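Local structure of exopolygalacturonate lyase (Vibrio vulnificus, 5A29) at residues 52-57 / 139-144; 82-87 / 128-133; 153-158 / 237-242; 193-198 / 231-236. The protein probably cleaves pectate (polygalacturonate) by beta-elimination as a family 2 polysaccharide lyase, and binds manganese. One frame throughout, in Å; residues are numbered along the deposited sequence.

Interaction 1 (52-57 / 139-144); sequences KTTPLL and DTLELE
The hydroxyl OG1 of T54 accepts the backbone N of L56 at 3.1 Å in an ST turn, which leaves T54 CG2 and L56 CD1 against L141 of the other segment. L141 lies in the loop of a beta hairpin, between strand 135-137 and strand 143-144 at the edge of a four-stranded antiparallel sheet; 52-57 is the loop from helix 27-46 to strand 60-62. No hydrogen bond joins the two segments. T54 and L141 meet tip to tip. With OG1 turned back into the ST turn (chi1 62°), the methyl CG2 swings anti to the carbonyl carbon and lies 3.9 Å from L141 CD2 and 4.0 Å from L141 CD1. L141 CD2 also stands 3.9 Å from L56 CD1 and thus touches both residues of the turn. K52 passes L141 at about a right angle, with K52 CD 4.1 Å from L141 CD1. Y116 of helix 105-120 packs on both T54 and L141. The CB of D139 points away from 52-57, and its carboxylate oxygens bond S49 OG and T80 OG1, while its backbone O faces the contact, 3.4 Å from K52 CB.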
# COMPACT_ATOMS: atom_id res chain seq x y z
N LYS A 52 -23.92 -9.89 -18.74
CA LYS A 52 -24.91 -9.66 -17.67
C LYS A 52 -24.65 -8.31 -17.04
O LYS A 52 -23.63 -8.10 -16.40
CB LYS A 52 -24.81 -10.74 -16.59
CG LYS A 52 -25.60 -10.39 -15.34
CD LYS A 52 -26.34 -11.56 -14.77
CE LYS A 52 -27.64 -11.04 -14.17
NZ LYS A 52 -28.56 -12.14 -13.76
N THR A 53 -25.57 -7.38 -17.18
CA THR A 53 -25.14 -6.02 -16.84
C THR A 53 -25.61 -5.76 -15.42
O THR A 53 -26.73 -6.09 -15.07
CB THR A 53 -25.65 -4.98 -17.85
OG1 THR A 53 -26.97 -5.37 -18.26
CG2 THR A 53 -24.71 -4.90 -19.10
N THR A 54 -24.68 -5.30 -14.58
CA THR A 54 -24.94 -5.03 -13.14
C THR A 54 -24.08 -3.78 -12.87
O THR A 54 -23.31 -3.37 -13.73
CB THR A 54 -24.43 -6.16 -12.18
OG1 THR A 54 -22.99 -6.30 -12.28
CG2 THR A 54 -25.02 -7.55 -12.49
N PRO A 55 -24.19 -3.19 -11.68
CA PRO A 55 -23.25 -2.11 -11.36
C PRO A 55 -21.77 -2.54 -11.19
O PRO A 55 -20.92 -1.65 -11.13
CB PRO A 55 -23.79 -1.55 -10.07
CG PRO A 55 -25.25 -1.87 -10.10
CD PRO A 55 -25.31 -3.23 -10.71
N LEU A 56 -21.47 -3.84 -11.12
CA LEU A 56 -20.08 -4.22 -10.90
C LEU A 56 -19.14 -3.72 -12.01
O LEU A 56 -19.55 -3.61 -13.18
CB LEU A 56 -19.92 -5.73 -10.73
CG LEU A 56 -20.58 -6.48 -9.57
CD1 LEU A 56 -20.11 -7.93 -9.76
CD2 LEU A 56 -20.16 -5.88 -8.24
N LEU A 57 -17.87 -3.53 -11.68
CA LEU A 57 -16.88 -3.07 -12.64
C LEU A 57 -15.82 -4.12 -12.84
O LEU A 57 -15.45 -4.83 -11.90
CB LEU A 57 -16.19 -1.80 -12.11
CG LEU A 57 -16.93 -0.48 -12.26
CD1 LEU A 57 -16.12 0.59 -11.57
CD2 LEU A 57 -17.06 -0.08 -13.73
N ASP A 139 -19.23 -11.65 -15.49
CA ASP A 139 -20.26 -12.12 -16.44
C ASP A 139 -21.27 -13.08 -15.81
O ASP A 139 -22.40 -13.13 -16.24
CB ASP A 139 -19.61 -12.84 -17.60
CG ASP A 139 -18.68 -11.96 -18.37
OD1 ASP A 139 -18.92 -10.74 -18.46
OD2 ASP A 139 -17.65 -12.48 -18.86
N THR A 140 -20.85 -13.88 -14.83
CA THR A 140 -21.79 -14.88 -14.26
C THR A 140 -22.20 -14.56 -12.84
O THR A 140 -23.20 -15.07 -12.36
CB THR A 140 -21.26 -16.32 -14.31
OG1 THR A 140 -20.07 -16.42 -13.53
CG2 THR A 140 -20.95 -16.78 -15.72
N LEU A 141 -21.47 -13.66 -12.17
CA LEU A 141 -21.67 -13.32 -10.74
C LEU A 141 -21.35 -14.47 -9.77
O LEU A 141 -21.58 -14.36 -8.59
CB LEU A 141 -23.04 -12.74 -10.42
CG LEU A 141 -23.54 -11.66 -11.39
CD1 LEU A 141 -24.91 -11.25 -10.90
CD2 LEU A 141 -22.60 -10.45 -11.46
N GLU A 142 -20.75 -15.55 -10.27
CA GLU A 142 -20.26 -16.62 -9.42
C GLU A 142 -18.97 -16.13 -8.72
O GLU A 142 -18.23 -15.31 -9.30
CB GLU A 142 -19.92 -17.82 -10.30
CG GLU A 142 -21.17 -18.48 -10.90
CD GLU A 142 -20.84 -19.33 -12.11
OE1 GLU A 142 -19.93 -18.96 -12.92
OE2 GLU A 142 -21.49 -20.39 -12.26
N LEU A 143 -18.68 -16.66 -7.52
CA LEU A 143 -17.36 -16.46 -6.90
C LEU A 143 -16.28 -17.20 -7.61
O LEU A 143 -16.51 -18.32 -8.11
CB LEU A 143 -17.37 -16.89 -5.43
CG LEU A 143 -18.51 -16.22 -4.70
CD1 LEU A 143 -18.45 -16.69 -3.25
CD2 LEU A 143 -18.49 -14.69 -4.82
N GLU A 144 -15.09 -16.59 -7.68
CA GLU A 144 -13.95 -17.25 -8.28
C GLU A 144 -12.83 -17.40 -7.27
O GLU A 144 -12.65 -16.52 -6.44
CB GLU A 144 -13.44 -16.44 -9.51
CG GLU A 144 -14.50 -16.33 -10.63
CD GLU A 144 -14.66 -17.64 -11.41
OE1 GLU A 144 -13.72 -18.49 -11.39
OE2 GLU A 144 -15.69 -17.77 -12.09

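Interaction 2 (82-87 / 128-133); sequences SNFANQ and FYWGGH. With MN (manganese (II) ion), chain C.
An Asx turn at N83, between strand 78-82 and helix 88-101, pairs with the backbone of G131 in the loop that carries H133 to the manganese. The N83 carboxamide uses both of its ends. OD1 accepts G131 N at 2.9 Å, in the carbonyl plane and on a lone pair, and also takes A85 N, which closes the turn. ND2 donates to G131 O at 2.7 Å, almost within the amide plane. Gripped by three bonds, the amide is fixed in rotation and holds G131 by both its N-H and its C=O. G131 has a positive phi (98°), a backbone conformation open to glycine.

W130 is turned so that CG lies between its backbone N and carbonyl carbon (chi1 71°), which puts the indole over the short 3-10 turn of 84-85. A85 CB sits 3.4 Å above one face of the indole and F128 CD2 lies over the opposite face, both offset toward the rim. F84 CD2 meets W130 CE3 obliquely at 3.8 Å, and F84 also stacks with F117. A water ties S82 O and F84 N to Y129 O, donating to the two carbonyls and accepting the N-H.

Two residues beyond G131, H133 NE2 binds the metal at 2.1 Å, while its ND1 is hydrogen-bonded to H550 O. This bond to a main-chain carbonyl helps fix the rotation of the imidazole, a second-shell support typical of a histidine metal site, here shared with E154 and H196.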
# COMPACT_ATOMS: atom_id res chain seq x y z
N SER A 82 -13.91 -9.26 -11.62
CA SER A 82 -14.32 -8.10 -10.82
C SER A 82 -13.85 -8.27 -9.33
O SER A 82 -14.46 -9.02 -8.55
CB SER A 82 -15.83 -7.98 -10.86
OG SER A 82 -16.31 -6.86 -10.14
N ASN A 83 -12.83 -7.52 -8.93
CA ASN A 83 -12.26 -7.66 -7.56
C ASN A 83 -12.32 -6.29 -6.92
O ASN A 83 -11.51 -5.44 -7.24
CB ASN A 83 -10.82 -8.18 -7.68
CG ASN A 83 -10.24 -8.61 -6.32
OD1 ASN A 83 -10.62 -8.07 -5.30
ND2 ASN A 83 -9.34 -9.54 -6.33
N PHE A 84 -13.29 -6.08 -6.04
CA PHE A 84 -13.58 -4.81 -5.43
C PHE A 84 -12.39 -4.30 -4.62
O PHE A 84 -12.24 -3.07 -4.51
CB PHE A 84 -14.85 -4.93 -4.55
CG PHE A 84 -15.43 -3.62 -4.08
CD1 PHE A 84 -15.78 -2.59 -4.98
CD2 PHE A 84 -15.68 -3.41 -2.73
CE1 PHE A 84 -16.38 -1.42 -4.57
CE2 PHE A 84 -16.25 -2.24 -2.28
CZ PHE A 84 -16.64 -1.22 -3.21
N ALA A 85 -11.49 -5.20 -4.16
CA ALA A 85 -10.27 -4.79 -3.42
C ALA A 85 -9.25 -4.03 -4.35
O ALA A 85 -8.36 -3.33 -3.86
CB ALA A 85 -9.60 -6.01 -2.79
N ASN A 86 -9.39 -4.22 -5.67
CA ASN A 86 -8.51 -3.61 -6.68
C ASN A 86 -9.17 -2.35 -7.34
O ASN A 86 -8.79 -1.98 -8.46
CB ASN A 86 -8.22 -4.63 -7.82
CG ASN A 86 -7.46 -5.87 -7.31
OD1 ASN A 86 -6.99 -5.88 -6.18
ND2 ASN A 86 -7.35 -6.90 -8.13
N GLN A 87 -10.23 -1.82 -6.73
CA GLN A 87 -11.01 -0.73 -7.34
C GLN A 87 -11.19 0.39 -6.36
O GLN A 87 -11.90 1.35 -6.64
CB GLN A 87 -12.39 -1.24 -7.75
CG GLN A 87 -12.24 -2.39 -8.76
CD GLN A 87 -13.59 -3.02 -9.11
OE1 GLN A 87 -14.65 -2.52 -8.72
NE2 GLN A 87 -13.54 -4.13 -9.81
N PHE A 128 -15.76 -9.54 3.00
CA PHE A 128 -16.07 -9.34 1.58
C PHE A 128 -15.47 -10.44 0.76
O PHE A 128 -14.28 -10.87 0.96
CB PHE A 128 -15.50 -7.97 1.07
CG PHE A 128 -16.07 -6.77 1.75
CD1 PHE A 128 -17.13 -6.87 2.65
CD2 PHE A 128 -15.58 -5.49 1.44
CE1 PHE A 128 -17.64 -5.74 3.27
CE2 PHE A 128 -16.09 -4.35 2.05
CZ PHE A 128 -17.14 -4.47 2.97
N TYR A 129 -16.15 -10.75 -0.35
CA TYR A 129 -15.51 -11.57 -1.39
C TYR A 129 -14.63 -10.74 -2.33
O TYR A 129 -15.10 -10.28 -3.39
CB TYR A 129 -16.54 -12.34 -2.23
CG TYR A 129 -17.38 -13.34 -1.39
CD1 TYR A 129 -16.75 -14.38 -0.70
CD2 TYR A 129 -18.79 -13.23 -1.31
CE1 TYR A 129 -17.50 -15.29 0.08
CE2 TYR A 129 -19.55 -14.14 -0.54
CZ TYR A 129 -18.89 -15.17 0.13
OH TYR A 129 -19.57 -16.10 0.87
N TRP A 130 -13.35 -10.64 -2.01
CA TRP A 130 -12.41 -9.76 -2.73
C TRP A 130 -10.99 -10.14 -2.28
O TRP A 130 -10.81 -11.11 -1.49
CB TRP A 130 -12.72 -8.27 -2.45
CG TRP A 130 -12.38 -7.81 -1.03
CD1 TRP A 130 -11.95 -8.60 0.03
CD2 TRP A 130 -12.46 -6.49 -0.52
NE1 TRP A 130 -11.70 -7.81 1.13
CE2 TRP A 130 -12.06 -6.52 0.85
CE3 TRP A 130 -12.82 -5.25 -1.09
CZ2 TRP A 130 -12.00 -5.39 1.63
CZ3 TRP A 130 -12.80 -4.13 -0.28
CH2 TRP A 130 -12.37 -4.20 1.06
N GLY A 131 -9.98 -9.44 -2.80
CA GLY A 131 -8.62 -9.59 -2.28
C GLY A 131 -7.78 -10.52 -3.11
O GLY A 131 -8.08 -10.82 -4.27
N GLY A 132 -6.68 -10.94 -2.51
CA GLY A 132 -5.62 -11.64 -3.24
C GLY A 132 -5.99 -13.02 -3.81
O GLY A 132 -5.34 -13.49 -4.76
N HIS A 133 -7.00 -13.66 -3.24
CA HIS A 133 -7.32 -15.09 -3.61
C HIS A 133 -8.80 -15.25 -3.74
O HIS A 133 -9.30 -16.39 -3.66
CB HIS A 133 -6.84 -16.06 -2.50
CG HIS A 133 -5.36 -16.16 -2.33
ND1 HIS A 133 -4.48 -16.35 -3.36
CD2 HIS A 133 -4.61 -16.13 -1.20
CE1 HIS A 133 -3.24 -16.43 -2.89
NE2 HIS A 133 -3.30 -16.30 -1.57
MN MN C . -1.68 -15.97 -0.24
O HOH W 1 -14.78 -8.51 -5.57
O HOH W 2 -0.69 -14.74 -1.87

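Interaction 3 (153-158 / 237-242); sequences HELKNH and GSDLIY. With MN (manganese (II) ion), chain C; SRT (S,R meso-tartaric acid), chain R; EDO (1,2-ethanediol), chain E; EDO (1,2-ethanediol), chain H.
The irregular segment 153-158 comes closest to helix 234-250 at N157, whose CA is 5.7 Å from that of D239. N157 has left-handed backbone angles (phi 52°, psi 46°), and at this kink the peptide N-H of H158 turns toward the helix. D239 OD2 accepts H158 N at 2.9 Å, met on the syn side and 19° out of the carboxylate plane. N157 N is nearly as close to OD2, but its angle is too poor for a hydrogen bond. The other oxygen, OD1, takes Y159 N, so two successive peptide groups are held by one carboxylate. A water adds a second link, donating to N157 OD1 and accepting D239 N. Y159 OH and N339 OD1 hold S238 OG. The helix, probably one of the (alpha/alpha) barrel known for family 2 lyases, is thereby joined to a loop bearing a metal ligand, E154, and a tartrate-binding residue, K156. Within that loop K156 N donates to H158 ND1 at 2.9 Å, in the ring plane, and L155 CD2 lies over one face of the H158 imidazole, 3.7 Å above its centre. The CB of K156 points away from the helix, and the fully extended chain carries NZ to a bound tartrate, 2.6 Å from the tartrate O1. E154, also extended, binds the manganese through OE1 at 2.0 Å, and its OE2 accepts from Y548 OH and from a metal-bound water at 2.6 Å.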
# COMPACT_ATOMS: atom_id res chain seq x y z
N HIS A 153 -9.84 -15.07 2.23
CA HIS A 153 -9.76 -13.60 2.26
C HIS A 153 -8.31 -13.20 2.52
O HIS A 153 -7.79 -13.54 3.62
CB HIS A 153 -10.66 -13.10 3.40
CG HIS A 153 -10.59 -11.62 3.64
ND1 HIS A 153 -9.75 -11.04 4.56
CD2 HIS A 153 -11.31 -10.61 3.08
CE1 HIS A 153 -9.92 -9.72 4.54
NE2 HIS A 153 -10.88 -9.44 3.66
N GLU A 154 -7.65 -12.50 1.57
CA GLU A 154 -6.28 -12.07 1.75
C GLU A 154 -6.13 -10.56 1.38
O GLU A 154 -6.46 -10.18 0.25
CB GLU A 154 -5.35 -12.86 0.83
CG GLU A 154 -3.89 -12.36 0.79
CD GLU A 154 -2.97 -13.27 -0.00
OE1 GLU A 154 -2.75 -14.44 0.44
OE2 GLU A 154 -2.36 -12.85 -1.08
N LEU A 155 -5.58 -9.77 2.29
CA LEU A 155 -5.16 -8.39 2.02
C LEU A 155 -3.67 -8.24 2.34
O LEU A 155 -3.06 -9.05 3.09
CB LEU A 155 -5.95 -7.40 2.88
CG LEU A 155 -7.48 -7.36 2.78
CD1 LEU A 155 -7.96 -6.17 3.56
CD2 LEU A 155 -7.85 -7.23 1.31
N LYS A 156 -3.07 -7.21 1.75
CA LYS A 156 -1.66 -6.95 1.95
C LYS A 156 -1.42 -5.48 1.59
O LYS A 156 -1.20 -5.19 0.40
CB LYS A 156 -0.81 -7.87 1.05
CG LYS A 156 0.71 -7.80 1.30
CD LYS A 156 1.45 -8.54 0.16
CE LYS A 156 2.97 -8.41 0.27
NZ LYS A 156 3.72 -9.26 -0.75
N ASN A 157 -1.44 -4.61 2.59
CA ASN A 157 -1.34 -3.14 2.39
C ASN A 157 -2.38 -2.68 1.34
O ASN A 157 -2.05 -1.92 0.41
CB ASN A 157 0.07 -2.70 1.95
CG ASN A 157 1.08 -2.79 3.07
OD1 ASN A 157 0.71 -3.01 4.24
ND2 ASN A 157 2.37 -2.67 2.72
N HIS A 158 -3.63 -3.16 1.49
CA HIS A 158 -4.72 -2.75 0.56
C HIS A 158 -5.34 -1.43 0.94
O HIS A 158 -5.67 -0.63 0.04
CB HIS A 158 -5.82 -3.77 0.53
CG HIS A 158 -5.59 -4.88 -0.46
ND1 HIS A 158 -4.66 -5.89 -0.25
CD2 HIS A 158 -6.22 -5.19 -1.63
CE1 HIS A 158 -4.70 -6.75 -1.27
NE2 HIS A 158 -5.66 -6.36 -2.10
N GLY A 237 0.31 -6.15 9.56
CA GLY A 237 -0.12 -5.43 10.75
C GLY A 237 -0.74 -4.08 10.32
O GLY A 237 -1.70 -3.61 10.94
N SER A 238 -0.20 -3.46 9.25
CA SER A 238 -0.55 -2.07 8.93
C SER A 238 -2.06 -2.01 8.56
O SER A 238 -2.77 -1.10 9.00
CB SER A 238 0.38 -1.54 7.74
OG SER A 238 0.06 -0.13 7.54
N ASP A 239 -2.59 -2.94 7.75
CA ASP A 239 -4.05 -2.87 7.38
C ASP A 239 -4.90 -3.10 8.64
O ASP A 239 -5.98 -2.55 8.77
CB ASP A 239 -4.41 -4.02 6.44
CG ASP A 239 -4.54 -3.59 4.95
OD1 ASP A 239 -5.18 -2.56 4.60
OD2 ASP A 239 -4.05 -4.36 4.13
N LEU A 240 -4.48 -4.03 9.50
CA LEU A 240 -5.26 -4.22 10.76
C LEU A 240 -5.33 -3.01 11.65
O LEU A 240 -6.42 -2.69 12.15
CB LEU A 240 -4.71 -5.44 11.55
CG LEU A 240 -5.06 -6.77 10.83
CD1 LEU A 240 -4.18 -7.90 11.39
CD2 LEU A 240 -6.56 -7.15 10.91
N ILE A 241 -4.22 -2.33 11.80
CA ILE A 241 -4.10 -1.10 12.63
C ILE A 241 -5.02 -0.04 11.99
O ILE A 241 -5.83 0.56 12.68
CB ILE A 241 -2.65 -0.58 12.64
CG1 ILE A 241 -1.74 -1.50 13.52
CG2 ILE A 241 -2.56 0.79 13.23
CD1 ILE A 241 -0.29 -1.41 13.15
N TYR A 242 -4.89 0.14 10.67
CA TYR A 242 -5.69 1.13 9.94
C TYR A 242 -7.20 0.85 10.17
O TYR A 242 -7.97 1.78 10.46
CB TYR A 242 -5.30 1.14 8.42
CG TYR A 242 -6.15 2.15 7.60
CD1 TYR A 242 -6.23 3.51 7.97
CD2 TYR A 242 -6.80 1.73 6.44
CE1 TYR A 242 -7.01 4.40 7.21
CE2 TYR A 242 -7.58 2.62 5.70
CZ TYR A 242 -7.66 3.93 6.08
OH TYR A 242 -8.52 4.79 5.36
MN MN C . -1.68 -15.97 -0.24
O1 SRT R . 4.96 -7.94 -2.59
O11 SRT R . 3.59 -6.31 -2.20
C1 SRT R . 4.65 -6.74 -2.68
C2 SRT R . 5.67 -5.83 -3.34
O2 SRT R . 5.55 -5.65 -4.73
C3 SRT R . 5.78 -4.52 -2.55
O3 SRT R . 6.39 -4.98 -1.33
C4 SRT R . 6.56 -3.50 -3.35
O4 SRT R . 5.84 -2.70 -3.98
O41 SRT R . 7.83 -3.52 -3.44
C1 EDO E . -3.84 -9.16 7.81
O1 EDO E . -3.68 -7.85 7.23
C2 EDO E . -3.24 -10.09 6.75
O2 EDO E . -4.13 -10.11 5.59
C1 EDO H . -5.48 2.40 -0.61
O1 EDO H . -5.04 3.78 -0.82
C2 EDO H . -6.71 1.83 -1.37
O2 EDO H . -6.47 0.72 -2.29
O HOH W 2 -0.69 -14.74 -1.87
O HOH W 3 -0.90 -4.55 6.08

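Interaction 4 (193-198 / 231-236); sequences MGRHGS and LTFINA. With MN (manganese (II) ion), chain C; SRT (S,R meso-tartaric acid), chain Q; SRT (S,R meso-tartaric acid), chain D; EDO (1,2-ethanediol), chain G.
R195 leaves its backbone with CG anti to N and then bends at both chi2 and chi3, which curls the guanidinium back onto N235. N235 meets it with CG set between backbone N and carbonyl carbon (chi1 73°), an arrangement that offers OD1 and the backbone O together. The arginine grips these two atoms end-on. NH1 donates to N235 O at 2.9 Å in a nearly straight bond (177°), and NH2 reaches N235 OD1, also at 2.9 Å. Both oxygens lie near the guanidinium plane, yet the donors approach from above the carbonyl planes, and the guanidinium and amide planes stand 89° apart. A236 CB covers one guanidinium face, 3.8 Å from R195 NH2. NH1 has a second acceptor in L155 O, and N235 ND2 bonds the backbone of a bound peptide.

Two residues before R195, M193 N donates to L231 O at 2.9 Å. The M193 side chain lies along the same loop, its CE 3.5 Å from T232 CA, while L231 CB packs 3.4 Å from M193 O. L231 and F233 also line a tartrate pocket, where F233 CZ approaches C3 of the tartrate at 3.7 Å. Next to R195, H196 NE2 binds the manganese at 2.1 Å. R195 thus links the start of helix 234-250 to the loop that supplies H196, one ligand of a His-Glu-His manganese site.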
# COMPACT_ATOMS: atom_id res chain seq x y z
N MET A 193 -0.52 -13.05 12.92
CA MET A 193 -1.62 -12.73 11.96
C MET A 193 -1.50 -13.64 10.77
O MET A 193 -0.43 -13.72 10.18
CB MET A 193 -1.41 -11.27 11.44
CG MET A 193 -1.61 -10.34 12.65
SD MET A 193 -1.08 -8.61 12.34
CE MET A 193 0.69 -8.65 12.54
N GLY A 194 -2.58 -14.34 10.45
CA GLY A 194 -2.60 -15.25 9.30
C GLY A 194 -2.88 -14.35 8.08
O GLY A 194 -3.50 -13.31 8.20
N ARG A 195 -2.39 -14.75 6.93
CA ARG A 195 -2.66 -14.04 5.67
C ARG A 195 -3.94 -14.54 5.05
O ARG A 195 -4.56 -13.86 4.26
CB ARG A 195 -1.51 -14.34 4.70
CG ARG A 195 -1.54 -13.44 3.44
CD ARG A 195 -1.36 -11.96 3.82
NE ARG A 195 -0.00 -11.72 4.36
CZ ARG A 195 0.47 -10.49 4.61
NH1 ARG A 195 -0.30 -9.41 4.33
NH2 ARG A 195 1.72 -10.34 5.04
N HIS A 196 -4.31 -15.80 5.32
CA HIS A 196 -5.40 -16.41 4.56
C HIS A 196 -6.63 -16.56 5.41
O HIS A 196 -6.78 -17.56 6.10
CB HIS A 196 -4.94 -17.76 4.03
CG HIS A 196 -3.93 -17.65 2.96
ND1 HIS A 196 -3.11 -18.70 2.59
CD2 HIS A 196 -3.56 -16.59 2.19
CE1 HIS A 196 -2.32 -18.30 1.59
NE2 HIS A 196 -2.58 -17.03 1.33
N GLY A 197 -7.51 -15.56 5.41
CA GLY A 197 -8.64 -15.53 6.33
C GLY A 197 -9.78 -16.44 5.86
O GLY A 197 -10.10 -16.52 4.62
N SER A 198 -10.38 -17.17 6.81
CA SER A 198 -11.36 -18.17 6.38
C SER A 198 -12.76 -17.57 6.22
O SER A 198 -13.24 -16.88 7.13
CB SER A 198 -11.48 -19.33 7.43
OG SER A 198 -12.54 -20.16 6.95
N LEU A 231 4.59 -14.30 12.86
CA LEU A 231 3.72 -13.76 11.80
C LEU A 231 3.28 -12.31 12.11
O LEU A 231 2.12 -12.04 12.33
CB LEU A 231 2.53 -14.67 11.57
CG LEU A 231 2.92 -16.14 11.24
CD1 LEU A 231 1.68 -17.06 11.13
CD2 LEU A 231 3.74 -16.14 9.92
N THR A 232 4.25 -11.42 12.24
CA THR A 232 3.93 -10.07 12.69
C THR A 232 4.51 -9.04 11.68
O THR A 232 4.80 -7.92 12.03
CB THR A 232 4.49 -9.80 14.12
OG1 THR A 232 5.88 -10.15 14.14
CG2 THR A 232 3.77 -10.73 15.15
N PHE A 233 4.59 -9.45 10.42
CA PHE A 233 5.15 -8.55 9.39
C PHE A 233 4.27 -7.26 9.35
O PHE A 233 3.07 -7.37 9.37
CB PHE A 233 4.92 -9.22 8.00
CG PHE A 233 5.30 -10.69 7.98
CD1 PHE A 233 6.62 -11.06 8.22
CD2 PHE A 233 4.33 -11.66 7.89
CE1 PHE A 233 6.98 -12.42 8.29
CE2 PHE A 233 4.67 -13.02 7.94
CZ PHE A 233 6.00 -13.40 8.11
N ILE A 234 4.90 -6.12 9.15
CA ILE A 234 4.19 -4.83 9.09
C ILE A 234 3.30 -4.77 7.84
O ILE A 234 2.32 -4.03 7.85
CB ILE A 234 5.19 -3.66 9.22
CG1 ILE A 234 4.46 -2.29 9.39
CG2 ILE A 234 6.10 -3.51 7.93
CD1 ILE A 234 3.58 -2.10 10.61
N ASN A 235 3.57 -5.60 6.81
CA ASN A 235 2.65 -5.62 5.65
C ASN A 235 1.44 -6.52 5.87
O ASN A 235 0.68 -6.72 4.95
CB ASN A 235 3.39 -5.91 4.31
CG ASN A 235 3.81 -7.39 4.19
OD1 ASN A 235 3.64 -8.20 5.14
ND2 ASN A 235 4.30 -7.77 3.00
N ALA A 236 1.23 -6.97 7.12
CA ALA A 236 -0.05 -7.55 7.59
C ALA A 236 -0.58 -6.62 8.68
O ALA A 236 -1.77 -6.40 8.77
CB ALA A 236 0.21 -8.94 8.24
MN MN C . -1.68 -15.97 -0.24
O1 SRT Q . 5.53 -18.63 7.50
O11 SRT Q . 6.69 -19.59 5.83
C1 SRT Q . 5.99 -18.68 6.31
C2 SRT Q . 5.74 -17.62 5.27
O2 SRT Q . 4.96 -18.10 4.19
C3 SRT Q . 5.50 -16.19 5.66
O3 SRT Q . 6.87 -15.90 5.40
C4 SRT Q . 4.66 -15.44 4.60
O4 SRT Q . 5.32 -14.79 3.74
O41 SRT Q . 3.39 -15.54 4.63
O1 SRT D . 7.03 -0.97 10.92
O11 SRT D . 8.44 -0.39 12.47
C1 SRT D . 7.44 -0.16 11.78
C2 SRT D . 6.55 1.05 11.98
O2 SRT D . 6.03 0.79 13.24
C3 SRT D . 7.07 2.51 12.00
O3 SRT D . 8.47 2.61 11.99
C4 SRT D . 6.57 3.44 10.90
O4 SRT D . 6.34 4.59 11.35
O41 SRT D . 6.40 3.04 9.69
C1 EDO G . -2.52 -18.56 7.01
O1 EDO G . -3.65 -17.75 7.42
C2 EDO G . -1.45 -17.78 6.23
O2 EDO G . -0.49 -17.10 7.09
O HOH W 2 -0.69 -14.74 -1.87

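The contacts run from the surface (interaction 1) to the core (interaction 3), and interaction 4 lies somewhat farther out again. Centres of interactions 1 and 2 are 13 Å apart, as are those of interactions 2 and 3; interactions 3 and 4 are 8 Å apart. Along the chain, interaction 2 falls between the segments of interaction 1, and interaction 4 between those of interaction 3. L57 O bonds S82 OG and Q87 NE2, joining the 52-57 loop to the end of strand 78-82 and the N-cap residue of helix 88-101. Interactions 2, 3 and 4 each supply one manganese ligand, H133, E154 and H196. Backbone bonds from G132 N to E154 O and from G197 N to H153 O lace their loops together; helix 234-250 is used by both 3 and 4.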